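Local coordinates for HTH-type transcriptional regulator Rv1985c/MT2039 (Mycobacterium tuberculosis, PDB 3ISP), which probably activates expression of the lysine exporter LysE and represses its own gene, acting as a DNA-binding, homodimeric transcriptional regulator of the LysR family, at residues Arg96-Asn102 and Val140-Val145; Pro191-Arg197 and Arg216-Pro222. All coordinates share one frame. Residue numbers count along the deposited sequence, not the author numbering.

Contact 1. Residues Arg96-Asn102 and Val140-Val145; sequences RITIAVN and VAMGAV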
loop_
_atom_site.group_PDB
_atom_site.type_symbol
_atom_site.label_atom_id
_atom_site.label_comp_id
_atom_site.label_asym_id
_atom_site.label_seq_id
_atom_site.Cartn_x
_atom_site.Cartn_y
_atom_site.Cartn_z
ATOM N N ARG A 96 17.620 -17.837 21.269
ATOM C CA ARG A 96 17.222 -16.575 20.667
ATOM C C ARG A 96 15.721 -16.389 20.798
ATOM O O ARG A 96 14.947 -17.226 20.323
ATOM C CB ARG A 96 17.597 -16.543 19.189
ATOM C CG ARG A 96 16.999 -15.368 18.435
ATOM C CD ARG A 96 17.631 -14.052 18.873
ATOM N NE ARG A 96 19.040 -13.995 18.506
ATOM C CZ ARG A 96 19.896 -13.096 18.971
ATOM N NH1 ARG A 96 19.480 -12.172 19.826
ATOM N NH2 ARG A 96 21.167 -13.127 18.588
ATOM N N ILE A 97 15.310 -15.299 21.443
ATOM C CA ILE A 97 13.892 -14.983 21.549
ATOM C C ILE A 97 13.597 -13.601 20.990
ATOM O O ILE A 97 14.249 -12.618 21.335
ATOM C CB ILE A 97 13.367 -15.114 22.996
ATOM C CG1 ILE A 97 13.083 -16.579 23.308
ATOM C CG2 ILE A 97 12.085 -14.326 23.178
ATOM C CD1 ILE A 97 12.001 -17.169 22.438
ATOM N N THR A 98 12.613 -13.537 20.106
ATOM C CA THR A 98 12.231 -12.271 19.514
ATOM C C THR A 98 10.851 -11.864 20.003
ATOM O O THR A 98 9.878 -12.622 19.901
ATOM C CB THR A 98 12.225 -12.338 17.979
ATOM O OG1 THR A 98 13.546 -12.634 17.501
ATOM C CG2 THR A 98 11.763 -11.009 17.403
ATOM N N ILE A 99 10.767 -10.660 20.548
ATOM C CA ILE A 99 9.480 -10.166 20.977
ATOM C C ILE A 99 9.229 -8.749 20.504
ATOM O O ILE A 99 10.118 -7.907 20.530
ATOM C CB ILE A 99 9.274 -10.326 22.507
ATOM C CG1 ILE A 99 10.231 -9.462 23.297
ATOM C CG2 ILE A 99 9.497 -11.779 22.928
ATOM C CD1 ILE A 99 10.679 -10.166 24.565
ATOM N N ALA A 100 8.012 -8.506 20.038
ATOM C CA ALA A 100 7.596 -7.172 19.654
ATOM C C ALA A 100 7.170 -6.354 20.890
ATOM O O ALA A 100 6.615 -6.906 21.842
ATOM C CB ALA A 100 6.468 -7.264 18.642
ATOM N N VAL A 101 7.439 -5.048 20.876
ATOM C CA VAL A 101 7.025 -4.151 21.962
ATOM C C VAL A 101 6.685 -2.744 21.458
ATOM O O VAL A 101 7.523 -2.099 20.841
ATOM C CB VAL A 101 8.135 -4.002 23.017
ATOM C CG1 VAL A 101 7.684 -3.092 24.133
ATOM C CG2 VAL A 101 8.527 -5.353 23.577
ATOM N N ASN A 102 5.469 -2.266 21.727
ATOM C CA ASN A 102 5.086 -0.899 21.374
ATOM C C ASN A 102 5.961 0.138 22.073
ATOM O O ASN A 102 6.324 -0.031 23.242
ATOM C CB ASN A 102 3.609 -0.627 21.660
ATOM C CG ASN A 102 3.276 -0.675 23.146
ATOM O OD1 ASN A 102 2.536 0.160 23.659
ATOM N ND2 ASN A 102 3.816 -1.660 23.839
ATOM N N VAL A 140 7.961 -14.682 13.288
ATOM C CA VAL A 140 9.125 -13.841 13.547
ATOM C C VAL A 140 9.258 -13.528 15.031
ATOM O O VAL A 140 10.355 -13.598 15.588
ATOM C CB VAL A 140 9.087 -12.530 12.724
ATOM C CG1 VAL A 140 9.971 -11.458 13.355
ATOM C CG2 VAL A 140 9.503 -12.797 11.293
ATOM N N ALA A 141 8.142 -13.191 15.672
ATOM C CA ALA A 141 8.134 -12.934 17.111
ATOM C C ALA A 141 7.417 -14.051 17.851
ATOM O O ALA A 141 6.377 -14.530 17.398
ATOM C CB ALA A 141 7.471 -11.613 17.402
ATOM N N MET A 142 7.974 -14.467 18.988
ATOM C CA MET A 142 7.339 -15.498 19.811
ATOM C C MET A 142 6.491 -14.877 20.919
ATOM O O MET A 142 6.086 -15.558 21.864
ATOM C CB MET A 142 8.355 -16.520 20.373
ATOM C CG MET A 142 9.817 -16.069 20.436
ATOM S SD MET A 142 10.937 -16.699 19.142
ATOM C CE MET A 142 10.563 -15.617 17.785
ATOM N N GLY A 143 6.218 -13.580 20.780
ATOM C CA GLY A 143 5.392 -12.852 21.724
ATOM C C GLY A 143 5.483 -11.357 21.516
ATOM O O GLY A 143 6.508 -10.870 21.039
ATOM N N ALA A 144 4.423 -10.627 21.868
ATOM C CA ALA A 144 4.387 -9.172 21.652
ATOM C C ALA A 144 3.471 -8.417 22.619
ATOM O O ALA A 144 2.336 -8.825 22.860
ATOM C CB ALA A 144 3.986 -8.860 20.212
ATOM N N VAL A 145 3.960 -7.310 23.164
ATOM C CA VAL A 145 3.087 -6.376 23.856
ATOM C C VAL A 145 2.348 -5.568 22.781
ATOM O O VAL A 145 2.971 -4.912 21.963
ATOM C CB VAL A 145 3.882 -5.453 24.796
ATOM C CG1 VAL A 145 2.975 -4.418 25.427
ATOM C CG2 VAL A 145 4.586 -6.272 25.868
#
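Three backbone hydrogen bonds hold Arg-96-Asn-102 and Val-140-Val-145 side by side as parallel neighbours. Met-142 N donates to Thr-98 O at 2.8 Å; two residues on, Ala-100 uses both its backbone groups, its N giving to Gly-143 O at 3.0 Å and its O receiving Val-145 N at 3.0 Å. The odd-numbered residues of the first strand turn their backbone groups the other way: Ile-97, Ile-99 and Val-101 bond to strand 120-126. A CA-H...O contact, Ile-99 CA to Gly-143 O at 3.1 Å, supplements the bonds. At the Ala-100/Ala-144 bridge the two methyls meet, CB to CB at 3.3 Å, on the face covered by helix 129-137. Thr-98 packs its CB 3.7 Å from Met-142 CE, while its OG1 is hydrogen-bonded to Asp-123. Val-145, by contrast, sits against Trp-109, Phe-110 and Trp-268. Asn-102 is the N-cap residue of helix 103-107, its ND2 weakly hydrogen-bonded to Ser-105 OG, and Arg-96 NH2 is hydrogen-bonded to Thr-218 O of the second subunit. The chain returns through helix 103-107, strand 120-126 and helix 129-137, setting strand 95-101 between two parallel neighbours, consistent with the Rossmann-like half of a LysR effector-binding domain. The first strand thus spends backbone bonds on both edges, and amid largely apolar packing the polar ends of Arg-96, Thr-98 and Asn-102 each have a partner.

Contact 2. Residues Pro191-Arg197 and Arg216-Pro222; sequences PSLAWNR and RPTHFVP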
loop_
_atom_site.group_PDB
_atom_site.type_symbol
_atom_site.label_atom_id
_atom_site.label_comp_id
_atom_site.label_asym_id
_atom_site.label_seq_id
_atom_site.Cartn_x
_atom_site.Cartn_y
_atom_site.Cartn_z
ATOM N N PRO A 191 -1.233 23.993 18.004
ATOM C CA PRO A 191 -0.612 22.853 17.326
ATOM C C PRO A 191 -0.634 21.593 18.188
ATOM O O PRO A 191 -0.244 21.643 19.350
ATOM C CB PRO A 191 0.834 23.324 17.110
ATOM C CG PRO A 191 0.742 24.798 17.092
ATOM C CD PRO A 191 -0.317 25.140 18.099
ATOM N N SER A 192 -1.081 20.474 17.632
ATOM C CA SER A 192 -0.956 19.203 18.347
ATOM C C SER A 192 0.245 18.411 17.833
ATOM O O SER A 192 0.790 18.705 16.776
ATOM C CB SER A 192 -2.239 18.367 18.251
ATOM O OG SER A 192 -2.393 17.809 16.959
ATOM N N LEU A 193 0.663 17.416 18.599
ATOM C CA LEU A 193 1.703 16.505 18.160
ATOM C C LEU A 193 1.120 15.158 17.721
ATOM O O LEU A 193 -0.097 14.976 17.642
ATOM C CB LEU A 193 2.692 16.271 19.290
ATOM C CG LEU A 193 3.331 17.500 19.906
ATOM C CD1 LEU A 193 4.376 17.070 20.918
ATOM C CD2 LEU A 193 3.936 18.355 18.808
ATOM N N ALA A 194 2.014 14.219 17.454
ATOM C CA ALA A 194 1.649 12.886 17.016
ATOM C C ALA A 194 2.899 12.166 16.518
ATOM O O ALA A 194 3.835 12.801 16.033
ATOM C CB ALA A 194 0.600 12.947 15.923
ATOM N N TRP A 195 2.911 10.845 16.645
ATOM C CA TRP A 195 4.032 10.057 16.163
ATOM C C TRP A 195 4.009 9.955 14.652
ATOM O O TRP A 195 5.059 9.886 14.011
ATOM C CB TRP A 195 4.015 8.660 16.786
ATOM C CG TRP A 195 4.582 8.661 18.150
ATOM C CD1 TRP A 195 4.169 9.421 19.215
ATOM C CD2 TRP A 195 5.682 7.882 18.613
ATOM N NE1 TRP A 195 4.957 9.160 20.314
ATOM C CE2 TRP A 195 5.893 8.218 19.970
ATOM C CE3 TRP A 195 6.514 6.939 18.014
ATOM C CZ2 TRP A 195 6.893 7.635 20.732
ATOM C CZ3 TRP A 195 7.516 6.365 18.777
ATOM C CH2 TRP A 195 7.692 6.714 20.125
ATOM N N ASN A 196 2.804 9.949 14.097
ATOM C CA ASN A 196 2.606 9.833 12.656
ATOM C C ASN A 196 1.119 9.822 12.325
ATOM O O ASN A 196 0.291 10.088 13.193
ATOM C CB ASN A 196 3.294 8.579 12.114
ATOM C CG ASN A 196 2.822 7.324 12.801
ATOM O OD1 ASN A 196 1.638 6.989 12.768
ATOM N ND2 ASN A 196 3.745 6.619 13.429
ATOM N N ARG A 197 0.771 9.507 11.084
ATOM C CA ARG A 197 -0.632 9.580 10.665
ATOM C C ARG A 197 -1.507 8.532 11.352
ATOM O O ARG A 197 -2.659 8.803 11.694
ATOM C CB ARG A 197 -0.771 9.472 9.141
ATOM C CG ARG A 197 0.370 10.104 8.357
ATOM C CD ARG A 197 0.807 11.416 8.959
ATOM N NE ARG A 197 2.008 11.910 8.300
ATOM C CZ ARG A 197 1.997 12.736 7.259
ATOM N NH1 ARG A 197 0.840 13.159 6.763
ATOM N NH2 ARG A 197 3.141 13.141 6.717
ATOM N N ARG A 216 -6.574 20.343 13.174
ATOM C CA ARG A 216 -5.650 21.344 13.707
ATOM C C ARG A 216 -4.285 21.244 13.045
ATOM O O ARG A 216 -4.020 20.305 12.292
ATOM C CB ARG A 216 -5.481 21.135 15.208
ATOM C CG ARG A 216 -5.094 19.711 15.571
ATOM C CD ARG A 216 -5.712 19.300 16.892
ATOM N NE ARG A 216 -5.481 17.894 17.248
ATOM C CZ ARG A 216 -5.932 16.855 16.556
ATOM N NH1 ARG A 216 -6.605 17.036 15.434
ATOM N NH2 ARG A 216 -5.687 15.632 16.977
ATOM N N PRO A 217 -3.410 22.221 13.310
ATOM C CA PRO A 217 -2.018 22.023 12.892
ATOM C C PRO A 217 -1.391 20.924 13.740
ATOM O O PRO A 217 -1.486 20.965 14.969
ATOM C CB PRO A 217 -1.362 23.379 13.196
ATOM C CG PRO A 217 -2.286 24.033 14.170
ATOM C CD PRO A 217 -3.652 23.605 13.738
ATOM N N THR A 218 -0.777 19.941 13.094
ATOM C CA THR A 218 -0.183 18.839 13.833
ATOM C C THR A 218 1.212 18.430 13.346
ATOM O O THR A 218 1.409 18.086 12.174
ATOM C CB THR A 218 -1.122 17.602 13.897
ATOM O OG1 THR A 218 -0.334 16.412 14.072
ATOM C CG2 THR A 218 -1.952 17.474 12.626
ATOM N N HIS A 219 2.165 18.467 14.275
ATOM C CA HIS A 219 3.528 18.019 14.042
ATOM C C HIS A 219 3.632 16.515 14.146
ATOM O O HIS A 219 2.988 15.912 14.996
ATOM C CB HIS A 219 4.451 18.610 15.101
ATOM C CG HIS A 219 4.590 20.097 15.028
ATOM N ND1 HIS A 219 5.273 20.730 14.012
ATOM C CD2 HIS A 219 4.147 21.074 15.853
ATOM C CE1 HIS A 219 5.233 22.033 14.211
ATOM N NE2 HIS A 219 4.559 22.268 15.321
ATOM N N PHE A 220 4.464 15.907 13.306
ATOM C CA PHE A 220 4.733 14.474 13.424
ATOM C C PHE A 220 6.161 14.182 13.827
ATOM O O PHE A 220 7.087 14.343 13.039
ATOM C CB PHE A 220 4.385 13.771 12.135
ATOM C CG PHE A 220 2.957 13.909 11.785
ATOM C CD1 PHE A 220 2.567 14.579 10.643
ATOM C CD2 PHE A 220 1.985 13.404 12.631
ATOM C CE1 PHE A 220 1.224 14.707 10.332
ATOM C CE2 PHE A 220 0.650 13.536 12.327
ATOM C CZ PHE A 220 0.267 14.190 11.182
ATOM N N VAL A 221 6.325 13.769 15.077
ATOM C CA VAL A 221 7.642 13.511 15.626
ATOM C C VAL A 221 7.654 12.176 16.351
ATOM O O VAL A 221 7.018 12.015 17.393
ATOM C CB VAL A 221 8.094 14.604 16.600
ATOM C CG1 VAL A 221 9.589 14.508 16.798
ATOM C CG2 VAL A 221 7.719 15.977 16.081
ATOM N N PRO A 222 8.397 11.213 15.799
ATOM C CA PRO A 222 8.435 9.850 16.314
ATOM C C PRO A 222 9.545 9.684 17.344
ATOM O O PRO A 222 10.377 10.582 17.502
ATOM C CB PRO A 222 8.763 9.030 15.073
ATOM C CG PRO A 222 8.977 10.047 13.933
ATOM C CD PRO A 222 9.206 11.347 14.582
#
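Ala-194 and Phe-220 form the apolar middle of this pairing, with Ala-194 CB 3.6 Å from Phe-220 CD2, near the plane of the ring at its edge. One face of the same ring is covered by Arg-197, whose CD makes a CH-pi contact 3.7 Å from the ring centroid. On the opposite side of the paired backbones Leu-193 CD2 reaches His-219 CB at 3.8 Å, and the ends are closed by Pro-191 CG against Pro-217 CG at 4.3 Å and by the Trp-195 ring, one face of which lies against the backbone of Val-221 and Pro-222. Between these two layers the extended segments run parallel, although only the pair Ser-192 and Thr-218 forms a bridge. Ser-192 N donates to Pro-217 O at 2.7 Å, His-219 N to Ser-192 O at 2.9 Å, and Val-221 N to Ala-194 O at 2.8 Å. Ala-194 N lies 3.1 Å from His-219 O, but the angle is too poor for a hydrogen bond. At the polar edge, Arg-216 forms a salt bridge with Asp-203 of its own chain. Arg-197 NH2 forms one with Asp-123, and His-219 ND1 bonds to Leu-122 N, both of the second subunit; these two place the pairing at the dimer interface of the effector-binding domain. Within its own chain, Pro-191 and Leu-193 bond through their backbones to Trp-237, just before strand 238-241; helix 224-232 packs on Leu-193 and Val-221, helix 171-177 on Pro-191, and helix 201-210 on Ala-194 and Arg-216.

Beyond the N-terminal helix-turn-helix region and helix 66-82, the chain enters the effector-binding domain at strand 95-101. Contact 1 closes the loop that passes through strand 120-126 and helix 129-137. The chain then follows strand 155-169 and helix 171-177 to contact 2, which closes a shorter loop around helix 201-210. The loops follow in series, neither nesting nor crossing, and within one chain their centres lie about 28 Å apart, without touching. The long strands 155-169 and 255-271 run between the two regions, 255-271 beside strand 143-146 and 155-169 beside strand 238-241. Across the dimer the two contacts meet, Arg-96 of one subunit touching Thr-218 and Phe-220 of the other.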